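Glycerol dehydratase (Clostridium butyricum, PDB 1R9D) probably dehydrates glycerol to 3-hydroxypropionaldehyde without coenzyme B12, as a member of the glycyl radical enzyme family. Local coordinates at residues L34-F39 with L53-I58; A286-Q290 with L342-Q347; N702-H706 with R782-M787. One frame throughout, in Å; residues are numbered along the deposited sequence.

Contact 1: L34-F39 with L53-I58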
ATOM      1  N   LEU A  34      11.286  -4.590  22.008  1.00 29.50           N
ATOM      2  CA  LEU A  34       9.850  -4.837  22.011  1.00 29.44           C
ATOM      3  C   LEU A  34       9.149  -4.663  20.663  1.00 30.22           C
ATOM      4  O   LEU A  34       8.315  -5.488  20.290  1.00 28.79           O
ATOM      5  CB  LEU A  34       9.177  -3.957  23.064  1.00 30.75           C
ATOM      6  CG  LEU A  34       9.511  -4.300  24.518  1.00 29.86           C
ATOM      7  CD1 LEU A  34       8.864  -3.295  25.445  1.00 30.11           C
ATOM      8  CD2 LEU A  34       9.019  -5.711  24.842  1.00 31.28           C
ATOM      9  N   ILE A  35       9.471  -3.604  19.927  1.00 30.09           N
ATOM     10  CA  ILE A  35       8.823  -3.406  18.633  1.00 29.00           C
ATOM     11  C   ILE A  35       9.279  -4.490  17.655  1.00 29.33           C
ATOM     12  O   ILE A  35       8.507  -4.925  16.800  1.00 28.73           O
ATOM     13  CB  ILE A  35       9.116  -1.991  18.048  1.00 28.98           C
ATOM     14  CG1 ILE A  35       8.187  -1.728  16.856  1.00 28.96           C
ATOM     15  CG2 ILE A  35      10.574  -1.880  17.621  1.00 27.84           C
ATOM     16  CD1 ILE A  35       8.195  -0.292  16.363  1.00 29.01           C
ATOM     17  N   THR A  36      10.525  -4.937  17.796  1.00 29.03           N
ATOM     18  CA  THR A  36      11.072  -5.982  16.933  1.00 30.36           C
ATOM     19  C   THR A  36      10.327  -7.292  17.194  1.00 31.09           C
ATOM     20  O   THR A  36       9.973  -8.020  16.267  1.00 30.15           O
ATOM     21  CB  THR A  36      12.584  -6.192  17.203  1.00 30.76           C
ATOM     22  OG1 THR A  36      13.300  -4.988  16.884  1.00 32.06           O
ATOM     23  CG2 THR A  36      13.134  -7.335  16.363  1.00 30.03           C
ATOM     24  N   GLU A  37      10.089  -7.576  18.469  1.00 31.80           N
ATOM     25  CA  GLU A  37       9.379  -8.785  18.866  1.00 33.07           C
ATOM     26  C   GLU A  37       7.946  -8.770  18.331  1.00 31.90           C
ATOM     27  O   GLU A  37       7.450  -9.781  17.835  1.00 32.34           O
ATOM     28  CB  GLU A  37       9.378  -8.902  20.394  1.00 35.08           C
ATOM     29  CG  GLU A  37       8.369  -9.887  20.961  1.00 40.23           C
ATOM     30  CD  GLU A  37       8.571 -10.141  22.446  1.00 42.98           C
ATOM     31  OE1 GLU A  37       8.751  -9.161  23.207  1.00 43.55           O
ATOM     32  OE2 GLU A  37       8.543 -11.323  22.854  1.00 45.75           O
ATOM     33  N   SER A  38       7.288  -7.618  18.426  1.00 30.78           N
ATOM     34  CA  SER A  38       5.915  -7.494  17.948  1.00 29.90           C
ATOM     35  C   SER A  38       5.821  -7.673  16.436  1.00 29.57           C
ATOM     36  O   SER A  38       5.002  -8.453  15.954  1.00 28.99           O
ATOM     37  CB  SER A  38       5.328  -6.138  18.347  1.00 29.43           C
ATOM     38  OG  SER A  38       3.974  -6.030  17.932  1.00 29.09           O
ATOM     39  N   PHE A  39       6.657  -6.958  15.687  1.00 28.53           N
ATOM     40  CA  PHE A  39       6.629  -7.066  14.230  1.00 28.72           C
ATOM     41  C   PHE A  39       6.873  -8.490  13.723  1.00 29.00           C
ATOM     42  O   PHE A  39       6.321  -8.897  12.699  1.00 27.25           O
ATOM     43  CB  PHE A  39       7.643  -6.108  13.599  1.00 27.78           C
ATOM     44  CG  PHE A  39       7.053  -4.782  13.192  1.00 27.82           C
ATOM     45  CD1 PHE A  39       6.490  -3.935  14.138  1.00 28.31           C
ATOM     46  CD2 PHE A  39       7.041  -4.395  11.852  1.00 27.65           C
ATOM     47  CE1 PHE A  39       5.916  -2.715  13.760  1.00 29.52           C
ATOM     48  CE2 PHE A  39       6.472  -3.182  11.462  1.00 27.62           C
ATOM     49  CZ  PHE A  39       5.908  -2.343  12.417  1.00 27.77           C
ATOM     50  N   LEU A  53      -0.624  -2.871  17.146  1.00 27.01           N
ATOM     51  CA  LEU A  53      -0.213  -4.009  17.971  1.00 27.23           C
ATOM     52  C   LEU A  53       1.184  -3.817  18.554  1.00 27.97           C
ATOM     53  O   LEU A  53       1.487  -4.324  19.636  1.00 26.91           O
ATOM     54  CB  LEU A  53      -0.267  -5.298  17.145  1.00 27.07           C
ATOM     55  CG  LEU A  53      -1.675  -5.696  16.691  1.00 28.05           C
ATOM     56  CD1 LEU A  53      -1.599  -6.788  15.641  1.00 28.28           C
ATOM     57  CD2 LEU A  53      -2.485  -6.155  17.897  1.00 29.07           C
ATOM     58  N   ALA A  54       2.035  -3.085  17.839  1.00 27.60           N
ATOM     59  CA  ALA A  54       3.389  -2.821  18.311  1.00 27.19           C
ATOM     60  C   ALA A  54       3.326  -1.838  19.477  1.00 27.25           C
ATOM     61  O   ALA A  54       3.991  -2.028  20.498  1.00 26.46           O
ATOM     62  CB  ALA A  54       4.244  -2.251  17.183  1.00 27.49           C
ATOM     63  N   LEU A  55       2.530  -0.781  19.330  1.00 27.63           N
ATOM     64  CA  LEU A  55       2.393   0.194  20.405  1.00 27.41           C
ATOM     65  C   LEU A  55       1.845  -0.523  21.640  1.00 28.21           C
ATOM     66  O   LEU A  55       2.289  -0.279  22.758  1.00 27.48           O
ATOM     67  CB  LEU A  55       1.452   1.337  19.990  1.00 26.85           C
ATOM     68  CG  LEU A  55       1.200   2.411  21.057  1.00 26.94           C
ATOM     69  CD1 LEU A  55       2.525   3.020  21.491  1.00 27.88           C
ATOM     70  CD2 LEU A  55       0.281   3.494  20.514  1.00 27.86           C
ATOM     71  N   LYS A  56       0.883  -1.415  21.429  1.00 28.61           N
ATOM     72  CA  LYS A  56       0.291  -2.183  22.526  1.00 29.24           C
ATOM     73  C   LYS A  56       1.365  -2.998  23.250  1.00 29.21           C
ATOM     74  O   LYS A  56       1.463  -2.962  24.479  1.00 29.70           O
ATOM     75  CB  LYS A  56      -0.786  -3.125  21.976  1.00 30.59           C
ATOM     76  CG  LYS A  56      -1.418  -4.067  22.995  1.00 31.21           C
ATOM     77  CD  LYS A  56      -2.478  -4.940  22.319  1.00 33.81           C
ATOM     78  CE  LYS A  56      -3.300  -5.750  23.319  1.00 35.80           C
ATOM     79  NZ  LYS A  56      -2.510  -6.812  23.998  1.00 36.25           N
ATOM     80  N   HIS A  57       2.174  -3.723  22.481  1.00 29.14           N
ATOM     81  CA  HIS A  57       3.228  -4.563  23.052  1.00 29.63           C
ATOM     82  C   HIS A  57       4.272  -3.737  23.804  1.00 30.47           C
ATOM     83  O   HIS A  57       4.806  -4.168  24.830  1.00 30.01           O
ATOM     84  CB  HIS A  57       3.911  -5.367  21.947  1.00 30.24           C
ATOM     85  CG  HIS A  57       4.773  -6.479  22.457  1.00 31.20           C
ATOM     86  ND1 HIS A  57       4.281  -7.499  23.243  1.00 32.18           N
ATOM     87  CD2 HIS A  57       6.089  -6.741  22.280  1.00 31.41           C
ATOM     88  CE1 HIS A  57       5.257  -8.343  23.528  1.00 31.61           C
ATOM     89  NE2 HIS A  57       6.364  -7.908  22.955  1.00 31.69           N
ATOM     90  N   ILE A  58       4.570  -2.553  23.279  1.00 29.31           N
ATOM     91  CA  ILE A  58       5.536  -1.665  23.914  1.00 29.21           C
ATOM     92  C   ILE A  58       4.973  -1.135  25.234  1.00 29.35           C
ATOM     93  O   ILE A  58       5.610  -1.249  26.285  1.00 29.48           O
ATOM     94  CB  ILE A  58       5.870  -0.467  22.993  1.00 28.54           C
ATOM     95  CG1 ILE A  58       6.644  -0.957  21.769  1.00 29.84           C
ATOM     96  CG2 ILE A  58       6.655   0.583  23.759  1.00 29.16           C
ATOM     97  CD1 ILE A  58       6.833   0.099  20.696  1.00 30.75           C
TER
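Helices 30-40 and 47-61 are successive helices that cross obliquely, roughly antiparallel; over these two segments their axes approach to 8.6 Å and run at 133° to each other. Leu34 opens the interface opposite Ile58, its CB lying 4.1 Å from Ile58 CG1, and its carbonyl O sits 3.2 Å from His57 CD2, near the plane of the imidazole. Ile35 lies sideways and bridges two residues of the partner helix: its CG1 is 4.0 Å from Ala54 CB and its CB is 4.1 Å from Ile58 CD1, while the same side chain also touches Pro87 and Trp126. Glu37, at the exposed margin, reaches back across the helix pair so that His57 NE2 donates to Glu37 OE1 at 2.7 Å, with an almost linear N-H...O angle of 176°. One turn beyond Leu34, Ser38 comes up against Ala54, the two CA atoms being just 5.3 Å apart. The small Ser38 and Ala54 allow the backbones to come this close, with Ser38 OG 3.3 Å from Ala54 CA; Ser38 CB also packs 3.9 Å from His57 CB. Phe39 meets Ala54 from the side, with the ring edge at CE1 3.8 Å from Ala54 CB, and its ring also packs against that of Trp126. The chemistry is thus divided: Leu34, Ile35, Ala54 and Ile58 pack as a largely buried apolar seam, with His57 against Ser38 at its edge, whereas the His57-Glu37 hydrogen bond ties the two helices where the interface opens toward solvent.

Contact 2: A286-Q290 with L342-Q347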
ATOM      1  N   ALA A 286       1.589  23.768  22.297  1.00 23.39           N
ATOM      2  CA  ALA A 286       0.904  24.931  21.734  1.00 23.53           C
ATOM      3  C   ALA A 286       0.186  25.783  22.785  1.00 23.57           C
ATOM      4  O   ALA A 286       0.791  26.152  23.789  1.00 23.47           O
ATOM      5  CB  ALA A 286      -0.068  24.494  20.642  1.00 24.88           C
ATOM      6  N   ARG A 287      -1.096  26.082  22.568  1.00 23.84           N
ATOM      7  CA  ARG A 287      -1.846  26.956  23.480  1.00 24.29           C
ATOM      8  C   ARG A 287      -2.261  26.358  24.823  1.00 24.56           C
ATOM      9  O   ARG A 287      -3.446  26.319  25.166  1.00 24.68           O
ATOM     10  CB  ARG A 287      -3.080  27.520  22.767  1.00 24.40           C
ATOM     11  CG  ARG A 287      -2.775  28.155  21.417  1.00 24.71           C
ATOM     12  CD  ARG A 287      -3.913  29.045  20.947  1.00 22.24           C
ATOM     13  NE  ARG A 287      -3.903  30.358  21.596  1.00 22.54           N
ATOM     14  CZ  ARG A 287      -4.824  31.297  21.392  1.00 23.09           C
ATOM     15  NH1 ARG A 287      -5.833  31.064  20.564  1.00 22.25           N
ATOM     16  NH2 ARG A 287      -4.727  32.481  21.993  1.00 23.01           N
ATOM     17  N   PHE A 288      -1.263  25.929  25.584  1.00 24.68           N
ATOM     18  CA  PHE A 288      -1.440  25.322  26.900  1.00 25.59           C
ATOM     19  C   PHE A 288      -2.338  26.166  27.810  1.00 26.35           C
ATOM     20  O   PHE A 288      -3.212  25.638  28.500  1.00 26.53           O
ATOM     21  CB  PHE A 288      -0.057  25.157  27.541  1.00 26.67           C
ATOM     22  CG  PHE A 288      -0.055  24.393  28.838  1.00 26.57           C
ATOM     23  CD1 PHE A 288      -0.066  23.001  28.845  1.00 27.37           C
ATOM     24  CD2 PHE A 288       0.034  25.070  30.053  1.00 26.63           C
ATOM     25  CE1 PHE A 288       0.019  22.291  30.050  1.00 28.60           C
ATOM     26  CE2 PHE A 288       0.118  24.373  31.259  1.00 28.67           C
ATOM     27  CZ  PHE A 288       0.114  22.981  31.256  1.00 27.52           C
ATOM     28  N   ASP A 289      -2.127  27.478  27.805  1.00 25.56           N
ATOM     29  CA  ASP A 289      -2.914  28.364  28.649  1.00 25.83           C
ATOM     30  C   ASP A 289      -4.396  28.380  28.291  1.00 26.46           C
ATOM     31  O   ASP A 289      -5.244  28.609  29.152  1.00 26.93           O
ATOM     32  CB  ASP A 289      -2.333  29.789  28.617  1.00 25.78           C
ATOM     33  CG  ASP A 289      -2.472  30.465  27.254  1.00 25.56           C
ATOM     34  OD1 ASP A 289      -2.501  29.762  26.221  1.00 25.49           O
ATOM     35  OD2 ASP A 289      -2.525  31.713  27.227  1.00 27.19           O
ATOM     36  N   GLN A 290      -4.715  28.112  27.033  1.00 25.54           N
ATOM     37  CA  GLN A 290      -6.106  28.116  26.610  1.00 25.73           C
ATOM     38  C   GLN A 290      -6.882  26.853  26.988  1.00 26.08           C
ATOM     39  O   GLN A 290      -8.031  26.950  27.422  1.00 27.45           O
ATOM     40  CB  GLN A 290      -6.188  28.354  25.103  1.00 25.85           C
ATOM     41  CG  GLN A 290      -5.558  29.681  24.677  1.00 25.04           C
ATOM     42  CD  GLN A 290      -6.165  30.872  25.403  1.00 25.02           C
ATOM     43  OE1 GLN A 290      -7.379  31.062  25.391  1.00 25.93           O
ATOM     44  NE2 GLN A 290      -5.318  31.682  26.039  1.00 23.92           N
ATOM     45  N   LEU A 342       5.511  25.703  23.414  1.00 23.99           N
ATOM     46  CA  LEU A 342       4.320  25.965  24.214  1.00 24.55           C
ATOM     47  C   LEU A 342       4.140  27.478  24.162  1.00 24.20           C
ATOM     48  O   LEU A 342       5.048  28.225  24.513  1.00 24.10           O
ATOM     49  CB  LEU A 342       4.536  25.480  25.656  1.00 24.77           C
ATOM     50  CG  LEU A 342       3.355  25.551  26.629  1.00 25.18           C
ATOM     51  CD1 LEU A 342       3.560  24.537  27.764  1.00 25.45           C
ATOM     52  CD2 LEU A 342       3.221  26.966  27.178  1.00 24.58           C
ATOM     53  N   ILE A 343       2.970  27.929  23.720  1.00 24.55           N
ATOM     54  CA  ILE A 343       2.724  29.359  23.578  1.00 24.48           C
ATOM     55  C   ILE A 343       1.570  29.867  24.441  1.00 24.06           C
ATOM     56  O   ILE A 343       0.618  29.136  24.714  1.00 24.72           O
ATOM     57  CB  ILE A 343       2.455  29.677  22.078  1.00 24.36           C
ATOM     58  CG1 ILE A 343       2.546  31.180  21.808  1.00 24.78           C
ATOM     59  CG2 ILE A 343       1.086  29.158  21.680  1.00 24.63           C
ATOM     60  CD1 ILE A 343       2.831  31.489  20.347  1.00 26.10           C
ATOM     61  N   VAL A 344       1.665  31.116  24.894  1.00 22.57           N
ATOM     62  CA  VAL A 344       0.601  31.695  25.696  1.00 22.39           C
ATOM     63  C   VAL A 344       0.227  33.088  25.200  1.00 23.41           C
ATOM     64  O   VAL A 344       1.007  33.743  24.500  1.00 23.09           O
ATOM     65  CB  VAL A 344       0.970  31.758  27.210  1.00 23.46           C
ATOM     66  CG1 VAL A 344       1.246  30.350  27.725  1.00 22.70           C
ATOM     67  CG2 VAL A 344       2.168  32.668  27.442  1.00 23.84           C
ATOM     68  N   GLY A 345      -0.976  33.523  25.553  1.00 22.66           N
ATOM     69  CA  GLY A 345      -1.450  34.831  25.135  1.00 24.11           C
ATOM     70  C   GLY A 345      -2.058  34.795  23.746  1.00 24.91           C
ATOM     71  O   GLY A 345      -2.237  33.722  23.166  1.00 25.26           O
ATOM     72  N   GLY A 346      -2.362  35.970  23.202  1.00 25.12           N
ATOM     73  CA  GLY A 346      -2.948  36.035  21.877  1.00 26.14           C
ATOM     74  C   GLY A 346      -4.439  36.312  21.933  1.00 27.04           C
ATOM     75  O   GLY A 346      -4.959  36.719  22.965  1.00 27.57           O
ATOM     76  N   GLN A 347      -5.131  36.092  20.823  1.00 28.49           N
ATOM     77  CA  GLN A 347      -6.567  36.334  20.773  1.00 28.83           C
ATOM     78  C   GLN A 347      -7.328  35.033  20.574  1.00 29.59           C
ATOM     79  O   GLN A 347      -6.726  33.996  20.283  1.00 29.16           O
ATOM     80  CB  GLN A 347      -6.889  37.327  19.644  1.00 29.95           C
ATOM     81  CG  GLN A 347      -6.364  36.926  18.274  1.00 29.84           C
ATOM     82  CD  GLN A 347      -6.425  38.063  17.258  1.00 29.26           C
ATOM     83  OE1 GLN A 347      -7.505  38.493  16.850  1.00 29.89           O
ATOM     84  NE2 GLN A 347      -5.259  38.554  16.848  1.00 26.16           N
TER
HETATM   85  O   HOH W   1      -1.965  30.862  23.621  1.00 24.07           O
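Strand 341-344 runs past the start of helix 288-298, and Leu342 makes the first link: its backbone is bridged to that of Ala286, CA to CA 4.3 Å, and its CG packs 3.6 Å from Phe288 CB. Ile343 N then donates to Ala286 O at 2.8 Å. That same Ala286 O accepts Phe288 N at 2.7 Å, closing an inverse gamma turn centred on Arg287, at the helix N-cap. The carboxylate of Asp289 passes beside Val344, whose CA and CB are both 3.5 Å from Asp289 OD2, on its way to Gly345: Gly345 N donates to Asp289 OD2 at 2.9 Å, while Gly345 O accepts Arg287 NH2 at 3.0 Å. Gly345 and Gly346 both adopt backbone angles that would jam a CB against the preceding carbonyl. Gln347 O completes the grip, taking both NH1 (3.1 Å) and NH2 (3.0 Å) of Arg287. A water accepts from Arg287 NE at 2.8 Å and lies 2.9 Å from both Asp289 OD1 and Gly345 O. Arginine suits this place because its several donors serve the turning backbone at once, and a salt bridge to Asp427 meets its charge; Asp289 also bonds to Ser359 and Gln347 to Asp408. Strand 341-344 is an edge strand, within this chain, of a five-stranded mixed sheet consistent with part of the ten-stranded alpha/beta barrel of PFL-like enzymes. It pairs in parallel with strand 375-380, while helix 357-369 packs on Phe288, Asp289 and Val344, and helix 304-317 covers Phe288 and Leu342.

Contact 3: N702-H706 with R782-M787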
ATOM      1  N   ASN A 702      16.950  36.511  15.244  1.00 22.34           N
ATOM      2  CA  ASN A 702      17.699  36.524  16.506  1.00 24.16           C
ATOM      3  C   ASN A 702      18.365  37.870  16.752  1.00 24.64           C
ATOM      4  O   ASN A 702      18.944  38.455  15.837  1.00 25.53           O
ATOM      5  CB  ASN A 702      18.846  35.505  16.488  1.00 24.69           C
ATOM      6  CG  ASN A 702      18.466  34.147  17.039  1.00 26.24           C
ATOM      7  OD1 ASN A 702      17.764  34.037  18.046  1.00 27.30           O
ATOM      8  ND2 ASN A 702      18.969  33.098  16.396  1.00 25.81           N
ATOM      9  N   GLN A 703      18.291  38.344  17.990  1.00 25.21           N
ATOM     10  CA  GLN A 703      18.975  39.564  18.391  1.00 25.72           C
ATOM     11  C   GLN A 703      19.586  39.287  19.763  1.00 26.41           C
ATOM     12  O   GLN A 703      19.013  38.549  20.569  1.00 24.54           O
ATOM     13  CB  GLN A 703      18.034  40.775  18.417  1.00 27.65           C
ATOM     14  CG  GLN A 703      17.957  41.464  17.047  1.00 29.54           C
ATOM     15  CD  GLN A 703      17.478  42.906  17.117  1.00 30.48           C
ATOM     16  OE1 GLN A 703      17.791  43.721  16.245  1.00 33.45           O
ATOM     17  NE2 GLN A 703      16.712  43.225  18.143  1.00 29.43           N
ATOM     18  N   LYS A 704      20.773  39.837  19.999  1.00 25.46           N
ATOM     19  CA  LYS A 704      21.480  39.634  21.257  1.00 27.04           C
ATOM     20  C   LYS A 704      21.798  40.974  21.899  1.00 27.36           C
ATOM     21  O   LYS A 704      22.369  41.855  21.257  1.00 27.38           O
ATOM     22  CB  LYS A 704      22.777  38.854  21.013  1.00 26.59           C
ATOM     23  CG  LYS A 704      23.564  38.552  22.284  1.00 28.04           C
ATOM     24  CD  LYS A 704      24.732  37.610  22.020  1.00 29.69           C
ATOM     25  CE  LYS A 704      25.793  38.252  21.150  1.00 29.94           C
ATOM     26  NZ  LYS A 704      26.978  37.365  20.967  1.00 29.67           N
ATOM     27  N   PHE A 705      21.428  41.121  23.165  1.00 27.08           N
ATOM     28  CA  PHE A 705      21.670  42.367  23.882  1.00 27.97           C
ATOM     29  C   PHE A 705      22.625  42.259  25.054  1.00 28.78           C
ATOM     30  O   PHE A 705      22.684  41.236  25.743  1.00 28.42           O
ATOM     31  CB  PHE A 705      20.357  42.948  24.415  1.00 27.84           C
ATOM     32  CG  PHE A 705      19.555  43.678  23.387  1.00 28.79           C
ATOM     33  CD1 PHE A 705      18.539  43.037  22.690  1.00 30.27           C
ATOM     34  CD2 PHE A 705      19.840  45.008  23.091  1.00 29.91           C
ATOM     35  CE1 PHE A 705      17.810  43.713  21.707  1.00 29.72           C
ATOM     36  CE2 PHE A 705      19.124  45.689  22.113  1.00 29.64           C
ATOM     37  CZ  PHE A 705      18.105  45.040  21.419  1.00 31.13           C
ATOM     38  N   HIS A 706      23.375  43.333  25.277  1.00 28.85           N
ATOM     39  CA  HIS A 706      24.273  43.391  26.414  1.00 29.43           C
ATOM     40  C   HIS A 706      23.283  43.554  27.564  1.00 28.95           C
ATOM     41  O   HIS A 706      22.290  44.266  27.434  1.00 29.21           O
ATOM     42  CB  HIS A 706      25.191  44.613  26.293  1.00 30.83           C
ATOM     43  CG  HIS A 706      26.151  44.763  27.430  1.00 30.62           C
ATOM     44  ND1 HIS A 706      25.813  45.389  28.609  1.00 31.31           N
ATOM     45  CD2 HIS A 706      27.430  44.343  27.579  1.00 32.10           C
ATOM     46  CE1 HIS A 706      26.841  45.348  29.437  1.00 32.51           C
ATOM     47  NE2 HIS A 706      27.835  44.718  28.838  1.00 31.05           N
ATOM     48  N   ARG A 782      27.955  36.390  17.498  1.00 26.81           N
ATOM     49  CA  ARG A 782      26.830  37.204  17.058  1.00 27.34           C
ATOM     50  C   ARG A 782      26.968  38.644  17.526  1.00 27.71           C
ATOM     51  O   ARG A 782      27.568  38.923  18.566  1.00 25.95           O
ATOM     52  CB  ARG A 782      25.522  36.623  17.587  1.00 26.32           C
ATOM     53  CG  ARG A 782      25.155  35.307  16.942  1.00 26.16           C
ATOM     54  CD  ARG A 782      23.938  34.695  17.607  1.00 27.37           C
ATOM     55  NE  ARG A 782      23.635  33.385  17.041  1.00 28.03           N
ATOM     56  CZ  ARG A 782      22.681  32.579  17.495  1.00 29.42           C
ATOM     57  NH1 ARG A 782      21.934  32.952  18.526  1.00 27.78           N
ATOM     58  NH2 ARG A 782      22.478  31.403  16.915  1.00 29.08           N
ATOM     59  N   THR A 783      26.404  39.561  16.746  1.00 28.43           N
ATOM     60  CA  THR A 783      26.448  40.975  17.088  1.00 29.07           C
ATOM     61  C   THR A 783      25.783  41.216  18.438  1.00 29.41           C
ATOM     62  O   THR A 783      24.726  40.659  18.726  1.00 28.77           O
ATOM     63  CB  THR A 783      25.698  41.825  16.047  1.00 28.92           C
ATOM     64  OG1 THR A 783      26.240  41.584  14.744  1.00 30.57           O
ATOM     65  CG2 THR A 783      25.820  43.305  16.391  1.00 30.38           C
ATOM     66  N   GLU A 784      26.408  42.045  19.267  1.00 29.63           N
ATOM     67  CA  GLU A 784      25.845  42.377  20.567  1.00 30.64           C
ATOM     68  C   GLU A 784      25.354  43.816  20.490  1.00 31.11           C
ATOM     69  O   GLU A 784      26.140  44.726  20.239  1.00 30.03           O
ATOM     70  CB  GLU A 784      26.899  42.251  21.667  1.00 33.06           C
ATOM     71  CG  GLU A 784      26.443  42.808  23.007  1.00 37.30           C
ATOM     72  CD  GLU A 784      27.512  42.709  24.081  1.00 40.23           C
ATOM     73  OE1 GLU A 784      27.724  41.597  24.614  1.00 42.21           O
ATOM     74  OE2 GLU A 784      28.147  43.742  24.385  1.00 41.83           O
ATOM     75  N   HIS A 785      24.058  44.017  20.709  1.00 30.29           N
ATOM     76  CA  HIS A 785      23.463  45.349  20.642  1.00 30.53           C
ATOM     77  C   HIS A 785      23.224  46.013  21.989  1.00 30.84           C
ATOM     78  O   HIS A 785      23.252  45.376  23.041  1.00 30.75           O
ATOM     79  CB  HIS A 785      22.106  45.291  19.926  1.00 30.02           C
ATOM     80  CG  HIS A 785      22.197  45.051  18.453  1.00 30.73           C
ATOM     81  ND1 HIS A 785      22.626  46.014  17.568  1.00 30.94           N
ATOM     82  CD2 HIS A 785      21.898  43.961  17.707  1.00 31.48           C
ATOM     83  CE1 HIS A 785      22.586  45.529  16.339  1.00 31.30           C
ATOM     84  NE2 HIS A 785      22.147  44.285  16.397  1.00 31.17           N
ATOM     85  N   VAL A 786      22.995  47.320  21.922  1.00 31.48           N
ATOM     86  CA  VAL A 786      22.643  48.135  23.071  1.00 32.47           C
ATOM     87  C   VAL A 786      21.386  48.799  22.531  1.00 33.44           C
ATOM     88  O   VAL A 786      21.195  48.848  21.317  1.00 32.82           O
ATOM     89  CB  VAL A 786      23.718  49.190  23.422  1.00 33.17           C
ATOM     90  CG1 VAL A 786      24.891  48.507  24.117  1.00 33.73           C
ATOM     91  CG2 VAL A 786      24.183  49.913  22.170  1.00 33.59           C
ATOM     92  N   MET A 787      20.527  49.289  23.409  1.00 34.75           N
ATOM     93  CA  MET A 787      19.273  49.889  22.975  1.00 37.78           C
ATOM     94  C   MET A 787      19.466  51.253  22.312  1.00 39.69           C
ATOM     95  O   MET A 787      19.111  51.442  21.140  1.00 40.81           O
ATOM     96  CB  MET A 787      18.328  49.998  24.176  1.00 38.81           C
ATOM     97  CG  MET A 787      16.856  49.804  23.852  1.00 40.47           C
ATOM     98  SD  MET A 787      16.441  48.180  23.167  1.00 37.41           S
ATOM     99  CE  MET A 787      16.035  47.240  24.647  1.00 39.33           C
TER
HETATM  100  O   HOH W   2      22.228  40.382  17.697  1.00 26.92           O
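A single parallel beta bridge lays the C-terminal tail of the chain along strand 702-705, which is the outermost strand, within this chain, of a five-stranded mixed sheet consistent with part of the PFL-like alpha/beta barrel. The bridge joins Phe705 to His785: His785 N donates to Lys704 O at 2.8 Å, and His706 N to His785 O at 3.0 Å, so the tail residue sits between successive peptides of the strand. Toward the start of both segments the pairing gives way to other links. A water accepts from Lys704 N at 2.8 Å and donates to Thr783 O at 2.7 Å, spanning the gap as the backbones separate. Lysine suits its position because its long chain lies along the tail and lets NZ donate to Arg782 O at 2.9 Å; NZ also bonds to Ile779 O, near the end of helix 773-781. Arg782 lays a guanidinium face over Asn702, with NH1 3.7 Å from Asn702 ND2. Arg782 also bonds to Val761 O, two residues before Gly763, the predicted radical site (the radical is absent from this structure), while Asn702 bonds to Asp667. His785 and Thr783 are both held by Asp676. At the far end Met787, the last residue of the chain, forms a Met-aromatic contact with buried Phe705, its SD lying 4.6 Å from the ring centroid and 3.8 Å from Phe705 CE2.

The contacts come in series along the chain, contact 1 near its start and contact 3 at its very end. Contacts 2 and 3 belong to one mixed sheet but to its two outermost strands, 341-344 and 702-705; their centres are 27 Å apart. Each thus dresses one edge of the sheet with non-adjacent chain, the start of a helix at one and the C-terminal tail at the other. Neither touches the bound glycerol, about 13 Å from the side chain of Ala286 and 12 Å from that of Asn702, so both belong to the framework around the site. Contact 1 is peripheral helix packing, its centre 35 Å from that of contact 2 and 50 Å from that of contact 3.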